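Local coordinates for uncharacterized lipoprotein YjhA (Bacillus subtilis, PDB 3CFU) that is of unknown function but is a cell-membrane lipoprotein, its DUF4352 portion studied here forming a beta sandwich that is probably immunoglobulin-like, at residues 48-52 against 85-91; 80-84 against 109-113; 69-75 against 119-125. One frame throughout, in Å; residues are numbered along the deposited sequence.

Contact 1 of 3, residues 48-52 against 85-91; sequences RLIIE and SIEEKGR
A buried arginine reaches out from a beta strand to meet two glutamates of an irregular loop. Strand 48-52 is extended, whereas 85-91 has neither helix nor strand and turns at Glu88 (phi/psi -74/46), the centre of an inverse gamma turn. The backbones stay apart, CA to CA 8.7 Å for Ile50-Glu88 and 8.5 Å for Glu52-Arg91. Arg48 (t, t, p) sends NH2 to Glu88 OE2, a 3.2 Å hydrogen-bonded salt bridge, and to Glu87 OE2, a long ion pair at 3.6 Å; Ser85 CB covers one guanidinium face, and NH1 hydrogen-bonds to Ser109 OG. A water links Ser85 OG (2.6 Å) with Glu87 OE2 (2.8 Å). Glu88 OE1 accepts Ser85 N at 3.1 Å, and Arg91 N bonds to Glu88 O at 3.0 Å. Arg91 NH2 forms a separate salt bridge with Glu52 OE2 at 3.3 Å; between the two charged sites Ile50 CG2 packs on Glu88 CG at 4.2 Å. The Arg48-Glu87-Glu88 salt-bridge network ties a connecting loop to an inner beta-sandwich strand.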
# COMPACT_ATOMS: atom_id res chain seq x y z
N ARG A 48 -2.54 7.70 13.30
CA ARG A 48 -2.83 7.13 12.00
C ARG A 48 -1.73 7.39 10.98
O ARG A 48 -1.35 8.53 10.74
CB ARG A 48 -4.15 7.71 11.46
CG ARG A 48 -4.68 7.02 10.21
CD ARG A 48 -6.15 7.35 9.98
NE ARG A 48 -6.37 8.77 9.75
CZ ARG A 48 -6.04 9.41 8.64
NH1 ARG A 48 -5.48 8.76 7.63
NH2 ARG A 48 -6.28 10.71 8.52
N LEU A 49 -1.19 6.31 10.42
CA LEU A 49 -0.18 6.42 9.39
C LEU A 49 -0.86 6.73 8.04
O LEU A 49 -1.96 6.24 7.76
CB LEU A 49 0.60 5.10 9.25
CG LEU A 49 1.62 4.82 10.36
CD1 LEU A 49 1.02 5.16 11.71
CD2 LEU A 49 2.05 3.36 10.31
N ILE A 50 -0.21 7.57 7.24
CA ILE A 50 -0.71 7.91 5.92
C ILE A 50 0.45 7.66 4.97
O ILE A 50 1.23 8.57 4.69
CB ILE A 50 -1.13 9.38 5.76
CG1 ILE A 50 -2.27 9.71 6.72
CG2 ILE A 50 -1.55 9.64 4.32
CD1 ILE A 50 -1.84 9.76 8.17
N ILE A 51 0.57 6.43 4.49
CA ILE A 51 1.65 6.07 3.59
C ILE A 51 1.26 6.36 2.15
O ILE A 51 0.21 5.93 1.67
CB ILE A 51 2.00 4.57 3.71
CG1 ILE A 51 2.43 4.26 5.15
CG2 ILE A 51 3.12 4.21 2.75
CD1 ILE A 51 2.47 2.79 5.49
N GLU A 52 2.10 7.14 1.47
CA GLU A 52 1.88 7.46 0.07
C GLU A 52 2.83 6.57 -0.71
O GLU A 52 4.02 6.50 -0.38
CB GLU A 52 2.19 8.93 -0.23
CG GLU A 52 1.92 9.31 -1.67
CD GLU A 52 2.32 10.73 -2.00
OE1 GLU A 52 3.53 11.02 -2.03
OE2 GLU A 52 1.41 11.56 -2.22
N SER A 85 -9.27 7.95 5.57
CA SER A 85 -9.86 9.16 6.12
C SER A 85 -10.42 10.00 4.99
O SER A 85 -9.90 9.99 3.88
CB SER A 85 -8.83 9.97 6.91
OG SER A 85 -9.47 11.04 7.60
N ILE A 86 -11.48 10.73 5.31
CA ILE A 86 -12.16 11.59 4.36
C ILE A 86 -11.22 12.71 3.90
O ILE A 86 -11.46 13.35 2.88
CB ILE A 86 -13.42 12.23 5.01
CG1 ILE A 86 -14.22 11.15 5.76
CG2 ILE A 86 -14.28 12.91 3.96
CD1 ILE A 86 -13.69 10.83 7.16
N GLU A 87 -10.16 12.93 4.67
CA GLU A 87 -9.20 13.98 4.36
C GLU A 87 -8.44 13.73 3.06
O GLU A 87 -8.48 14.56 2.15
CB GLU A 87 -8.23 14.15 5.53
CG GLU A 87 -8.89 14.60 6.83
CD GLU A 87 -7.92 14.69 7.98
OE1 GLU A 87 -7.04 15.56 7.95
OE2 GLU A 87 -8.04 13.87 8.92
N GLU A 88 -7.76 12.59 2.96
CA GLU A 88 -7.01 12.28 1.75
C GLU A 88 -7.98 11.88 0.63
O GLU A 88 -7.77 10.88 -0.06
CB GLU A 88 -6.02 11.14 2.02
CG GLU A 88 -5.39 11.15 3.41
CD GLU A 88 -6.35 10.65 4.47
OE1 GLU A 88 -6.82 9.50 4.35
OE2 GLU A 88 -6.63 11.40 5.43
N LYS A 89 -9.04 12.66 0.46
CA LYS A 89 -10.04 12.42 -0.57
C LYS A 89 -9.39 12.56 -1.94
O LYS A 89 -8.73 13.57 -2.22
CB LYS A 89 -11.20 13.40 -0.42
N GLY A 90 -9.57 11.55 -2.79
CA GLY A 90 -8.99 11.56 -4.12
C GLY A 90 -7.61 10.92 -4.14
O GLY A 90 -7.06 10.63 -5.20
N ARG A 91 -7.04 10.68 -2.96
CA ARG A 91 -5.71 10.08 -2.85
C ARG A 91 -5.76 8.62 -2.37
O ARG A 91 -4.81 7.87 -2.58
CB ARG A 91 -4.84 10.89 -1.89
CG ARG A 91 -4.62 12.35 -2.29
CD ARG A 91 -3.92 13.12 -1.17
NE ARG A 91 -2.53 12.70 -0.99
CZ ARG A 91 -1.90 12.65 0.18
NH1 ARG A 91 -2.53 12.99 1.30
NH2 ARG A 91 -0.63 12.27 0.24
O HOH W 1 -9.10 11.60 10.08

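Contact 2 of 3, residues 80-84 against 109-113; sequences VRPVF and SYVIP
In this beta sandwich, segment 80-84 crosses strand 103-112, an outermost strand of the four-stranded sheet within the chain, as it passes from strand 70-73 of the other sheet to the short strand 83-84. The end-to-end directions of 80-84 and 109-112 lie 133° apart, so the backbones meet obliquely, closest where the CA atoms of Val83 and Ser109 are 4.8 Å apart. Val83 loses most surface. Its backbone is extended (phi/psi -136/167), its CA-to-CB bond points sideways, and CG1 lies 4.1 Å from Ser109 CB while CG2 packs on Val111 CG1 at 4.4 Å. Tyr110 comes next: its m rotamer brings the ring alongside the backbone of 80-82, with CD1 at 3.1 Å from Val80 O, which sits at the ring edge, and 3.2 Å from Arg81 O, while Pro82 CB touches CE1 at 4.0 Å. Val80 (t) points toward the strand, CG1 resting 4.0 Å from Tyr110 CB and 4.4 Å from Ile112 CG2. Pairings beyond the contact fix both ends of 80-84, since Val80 bonds through its backbone to Leu72, and Phe84 to Met29. Ser109 turns its hydroxyl to Leu49 O and Arg48, and its carbonyl serves the crossing: Val83 N donates to Ser109 O at 2.6 Å, with an N-H...O angle of 143°.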
# COMPACT_ATOMS: atom_id res chain seq x y z
N VAL A 80 -2.15 -5.24 10.08
CA VAL A 80 -2.90 -4.15 10.68
C VAL A 80 -3.96 -3.75 9.66
O VAL A 80 -3.64 -3.39 8.53
CB VAL A 80 -1.99 -2.93 10.98
CG1 VAL A 80 -2.83 -1.81 11.61
CG2 VAL A 80 -0.86 -3.34 11.91
N ARG A 81 -5.22 -3.83 10.07
CA ARG A 81 -6.35 -3.49 9.20
C ARG A 81 -6.15 -2.17 8.46
O ARG A 81 -5.70 -1.19 9.05
CB ARG A 81 -7.64 -3.39 10.02
CG ARG A 81 -8.14 -4.70 10.67
CD ARG A 81 -7.32 -5.11 11.90
NE ARG A 81 -6.95 -3.95 12.70
CZ ARG A 81 -5.79 -3.83 13.34
NH1 ARG A 81 -5.53 -2.74 14.05
NH2 ARG A 81 -4.89 -4.80 13.29
N PRO A 82 -6.47 -2.12 7.15
CA PRO A 82 -6.31 -0.87 6.40
C PRO A 82 -7.42 0.11 6.75
O PRO A 82 -8.54 -0.29 7.09
CB PRO A 82 -6.36 -1.33 4.95
CG PRO A 82 -7.28 -2.50 5.01
CD PRO A 82 -6.83 -3.23 6.26
N VAL A 83 -7.14 1.40 6.67
CA VAL A 83 -8.11 2.42 7.02
C VAL A 83 -8.11 3.54 5.99
O VAL A 83 -7.22 3.60 5.15
CB VAL A 83 -7.74 3.05 8.42
CG1 VAL A 83 -8.11 4.52 8.47
CG2 VAL A 83 -8.42 2.28 9.55
N PHE A 84 -9.12 4.40 6.03
CA PHE A 84 -9.14 5.57 5.15
C PHE A 84 -9.82 6.76 5.81
O PHE A 84 -10.80 6.61 6.54
CB PHE A 84 -9.77 5.29 3.78
CG PHE A 84 -11.24 4.97 3.82
CD1 PHE A 84 -11.67 3.76 4.32
CD2 PHE A 84 -12.17 5.86 3.29
CE1 PHE A 84 -13.02 3.41 4.30
CE2 PHE A 84 -13.52 5.53 3.26
CZ PHE A 84 -13.95 4.30 3.76
N SER A 109 -3.65 3.72 4.72
CA SER A 109 -3.75 4.26 6.07
C SER A 109 -4.00 3.19 7.13
O SER A 109 -4.72 2.22 6.90
CB SER A 109 -4.85 5.31 6.13
OG SER A 109 -4.59 6.27 7.14
N TYR A 110 -3.39 3.38 8.30
CA TYR A 110 -3.51 2.43 9.40
C TYR A 110 -3.44 3.15 10.75
O TYR A 110 -2.81 4.20 10.88
CB TYR A 110 -2.36 1.43 9.34
CG TYR A 110 -2.21 0.74 8.02
CD1 TYR A 110 -2.85 -0.48 7.76
CD2 TYR A 110 -1.42 1.30 7.01
CE1 TYR A 110 -2.71 -1.12 6.54
CE2 TYR A 110 -1.28 0.66 5.77
CZ TYR A 110 -1.93 -0.54 5.55
OH TYR A 110 -1.82 -1.15 4.32
N VAL A 111 -4.08 2.56 11.75
CA VAL A 111 -4.08 3.12 13.09
C VAL A 111 -3.15 2.29 13.97
O VAL A 111 -3.29 1.07 14.07
CB VAL A 111 -5.49 3.12 13.68
CG1 VAL A 111 -6.35 4.14 12.94
CG2 VAL A 111 -6.11 1.73 13.56
N ILE A 112 -2.20 2.97 14.60
CA ILE A 112 -1.23 2.30 15.45
C ILE A 112 -0.90 3.12 16.70
O ILE A 112 -1.29 4.28 16.81
CB ILE A 112 0.10 2.02 14.68
CG1 ILE A 112 0.83 3.33 14.40
CG2 ILE A 112 -0.20 1.28 13.38
CD1 ILE A 112 2.33 3.16 14.16
N PRO A 113 -0.17 2.52 17.66
CA PRO A 113 0.23 3.17 18.91
C PRO A 113 1.06 4.43 18.66
O PRO A 113 1.89 4.47 17.75
CB PRO A 113 1.06 2.09 19.60
CG PRO A 113 0.49 0.82 19.09
CD PRO A 113 0.24 1.11 17.64

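Contact 3 of 3, residues 69-75 against 119-125; sequences GFDLRDK and HYTLVYN
Strands 70-73 and 121-124 pair antiparallel at one side of the beta sandwich's three-stranded sheet, axes 4.7 Å apart, N-to-C directions at 153°. Asp71-Val123 and Arg73-Thr121 are hydrogen-bonded pairs; Phe70-Tyr124 and Leu72-Leu122 are non-hydrogen-bonded. Val123 N donates to Asp71 O (2.7 Å), and Asp71 N weakly to Val123 O (3.3 Å). Arg73 N donates to Thr121 O (3.1 Å), and Thr121 N weakly to Arg73 O (3.3 Å). Asn125 N extends the register to Gly69 O (3.3 Å). Leu72, Leu122 and Tyr124 point their backbone groups away from this pair, to Val80 and, for the last two, strand 146-149. Phe70, Leu72, Leu122 and Tyr124 face the opposing sheet, Leu72 CD1 lying 4.0 Å from Leu122 CD1; the Phe70 and Tyr124 rings are near parallel but slid apart, and Tyr124 OH reaches Thr13. On the other face Asp71 OD2 bonds to Ser79 and makes a salt bridge, with a weak hydrogen bond, to Arg73 NE at 3.4 Å; Arg73 NH2 has a long, weak ion pair with Asp145. At the N-cap of helix 126-129, Asn125 OD1 takes Leu128 N and ND2 serves Asp143 and Asp145. The Arg73 guanidinium lies flat over Val123, NH1 3.4 Å from CG2.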
# COMPACT_ATOMS: atom_id res chain seq x y z
N GLY A 69 -3.33 -5.77 -2.46
CA GLY A 69 -1.94 -6.13 -2.65
C GLY A 69 -1.05 -5.55 -1.58
O GLY A 69 0.16 -5.72 -1.61
N PHE A 70 -1.66 -4.87 -0.61
CA PHE A 70 -0.91 -4.23 0.45
C PHE A 70 -1.21 -4.73 1.85
O PHE A 70 -2.32 -5.18 2.15
CB PHE A 70 -1.14 -2.73 0.39
CG PHE A 70 -0.66 -2.10 -0.87
CD1 PHE A 70 -1.52 -1.91 -1.95
CD2 PHE A 70 0.68 -1.76 -1.01
CE1 PHE A 70 -1.06 -1.40 -3.15
CE2 PHE A 70 1.15 -1.24 -2.21
CZ PHE A 70 0.29 -1.06 -3.28
N ASP A 71 -0.22 -4.62 2.73
CA ASP A 71 -0.39 -5.06 4.10
C ASP A 71 0.69 -4.47 5.00
O ASP A 71 1.83 -4.29 4.57
CB ASP A 71 -0.35 -6.59 4.15
CG ASP A 71 -0.65 -7.14 5.53
OD1 ASP A 71 -1.40 -6.47 6.27
OD2 ASP A 71 -0.16 -8.24 5.86
N LEU A 72 0.30 -4.15 6.22
CA LEU A 72 1.22 -3.58 7.21
C LEU A 72 1.39 -4.61 8.33
O LEU A 72 0.41 -5.12 8.87
CB LEU A 72 0.64 -2.29 7.79
CG LEU A 72 1.62 -1.33 8.47
CD1 LEU A 72 2.49 -0.65 7.41
CD2 LEU A 72 0.84 -0.28 9.26
N ARG A 73 2.64 -4.91 8.66
CA ARG A 73 2.92 -5.88 9.70
C ARG A 73 3.65 -5.27 10.91
O ARG A 73 4.31 -4.24 10.79
CB ARG A 73 3.73 -7.04 9.10
CG ARG A 73 2.95 -7.85 8.06
CD ARG A 73 3.79 -8.88 7.32
NE ARG A 73 3.03 -9.48 6.23
CZ ARG A 73 3.57 -10.10 5.18
NH1 ARG A 73 4.89 -10.21 5.09
NH2 ARG A 73 2.80 -10.59 4.21
N ASP A 74 3.50 -5.91 12.07
CA ASP A 74 4.12 -5.49 13.34
C ASP A 74 5.53 -6.06 13.45
O ASP A 74 6.04 -6.68 12.52
CB ASP A 74 3.36 -6.05 14.55
CG ASP A 74 2.01 -5.41 14.75
OD1 ASP A 74 1.86 -4.23 14.38
OD2 ASP A 74 1.11 -6.08 15.31
N LYS A 75 6.13 -5.86 14.62
CA LYS A 75 7.44 -6.42 14.90
C LYS A 75 7.12 -7.91 15.06
O LYS A 75 7.95 -8.77 14.78
CB LYS A 75 8.03 -5.85 16.20
CG LYS A 75 9.48 -6.24 16.48
CD LYS A 75 9.61 -7.65 17.04
CE LYS A 75 10.98 -7.86 17.68
NZ LYS A 75 11.08 -9.18 18.37
N HIS A 119 8.39 0.38 14.14
CA HIS A 119 8.22 -1.06 14.28
C HIS A 119 7.38 -1.65 13.15
O HIS A 119 7.02 -2.83 13.19
CB HIS A 119 7.55 -1.36 15.62
CG HIS A 119 8.36 -0.94 16.81
ND1 HIS A 119 7.80 -0.65 18.03
CD2 HIS A 119 9.69 -0.75 16.96
CE1 HIS A 119 8.75 -0.30 18.88
NE2 HIS A 119 9.91 -0.35 18.25
N TYR A 120 7.09 -0.84 12.14
CA TYR A 120 6.25 -1.29 11.03
C TYR A 120 6.87 -1.43 9.65
O TYR A 120 7.67 -0.60 9.20
CB TYR A 120 5.03 -0.37 10.96
CG TYR A 120 4.12 -0.52 12.16
CD1 TYR A 120 2.98 -1.32 12.10
CD2 TYR A 120 4.41 0.12 13.37
CE1 TYR A 120 2.15 -1.48 13.21
CE2 TYR A 120 3.59 -0.04 14.49
CZ TYR A 120 2.46 -0.84 14.40
OH TYR A 120 1.63 -0.98 15.49
N THR A 121 6.46 -2.48 8.96
CA THR A 121 6.94 -2.78 7.63
C THR A 121 5.77 -2.83 6.66
O THR A 121 4.77 -3.49 6.93
CB THR A 121 7.66 -4.13 7.60
OG1 THR A 121 8.60 -4.19 8.68
CG2 THR A 121 8.40 -4.33 6.28
N LEU A 122 5.89 -2.12 5.55
CA LEU A 122 4.83 -2.17 4.56
C LEU A 122 5.21 -3.33 3.66
O LEU A 122 6.40 -3.54 3.38
CB LEU A 122 4.75 -0.88 3.74
CG LEU A 122 3.60 -0.92 2.72
CD1 LEU A 122 2.27 -0.88 3.46
CD2 LEU A 122 3.70 0.23 1.74
N VAL A 123 4.21 -4.11 3.26
CA VAL A 123 4.43 -5.27 2.41
C VAL A 123 3.74 -5.02 1.08
O VAL A 123 2.61 -4.51 1.03
CB VAL A 123 3.82 -6.55 3.02
CG1 VAL A 123 3.98 -7.71 2.04
CG2 VAL A 123 4.50 -6.87 4.38
N TYR A 124 4.41 -5.38 -0.00
CA TYR A 124 3.86 -5.19 -1.32
C TYR A 124 4.06 -6.45 -2.13
O TYR A 124 5.19 -6.90 -2.29
CB TYR A 124 4.55 -4.00 -2.02
CG TYR A 124 4.20 -3.86 -3.48
CD1 TYR A 124 2.88 -3.69 -3.88
CD2 TYR A 124 5.19 -3.90 -4.46
CE1 TYR A 124 2.54 -3.58 -5.23
CE2 TYR A 124 4.86 -3.78 -5.81
CZ TYR A 124 3.53 -3.62 -6.19
OH TYR A 124 3.17 -3.49 -7.50
N ASN A 125 2.96 -7.04 -2.61
CA ASN A 125 3.04 -8.23 -3.45
C ASN A 125 2.44 -7.82 -4.80
O ASN A 125 1.22 -7.65 -4.93
CB ASN A 125 2.27 -9.41 -2.84
CG ASN A 125 2.53 -10.72 -3.58
OD1 ASN A 125 2.37 -10.81 -4.81
ND2 ASN A 125 2.94 -11.74 -2.84

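In the fold
Contact 3 is the most buried of the three and the nearest to the centre of the chain, a regular strand pair with an apolar inner face; contacts 1 and 2 are only partly buried and join loop or short-strand segments to the four-stranded sheet. There strands 47-57 and 103-112 are neighbours, and Ser109 OG meets Arg48 NH1 between them. Contact 1 relies on ion pairs and a water, contact 2 on a lone backbone bond with apolar packing. Leu72 links the segments of all three, packing on Tyr110 and, on the face turned from contact 1's loop, on Leu49 and Ile51 of strand 47-57; along the chain contact 2 is nested within contact 3.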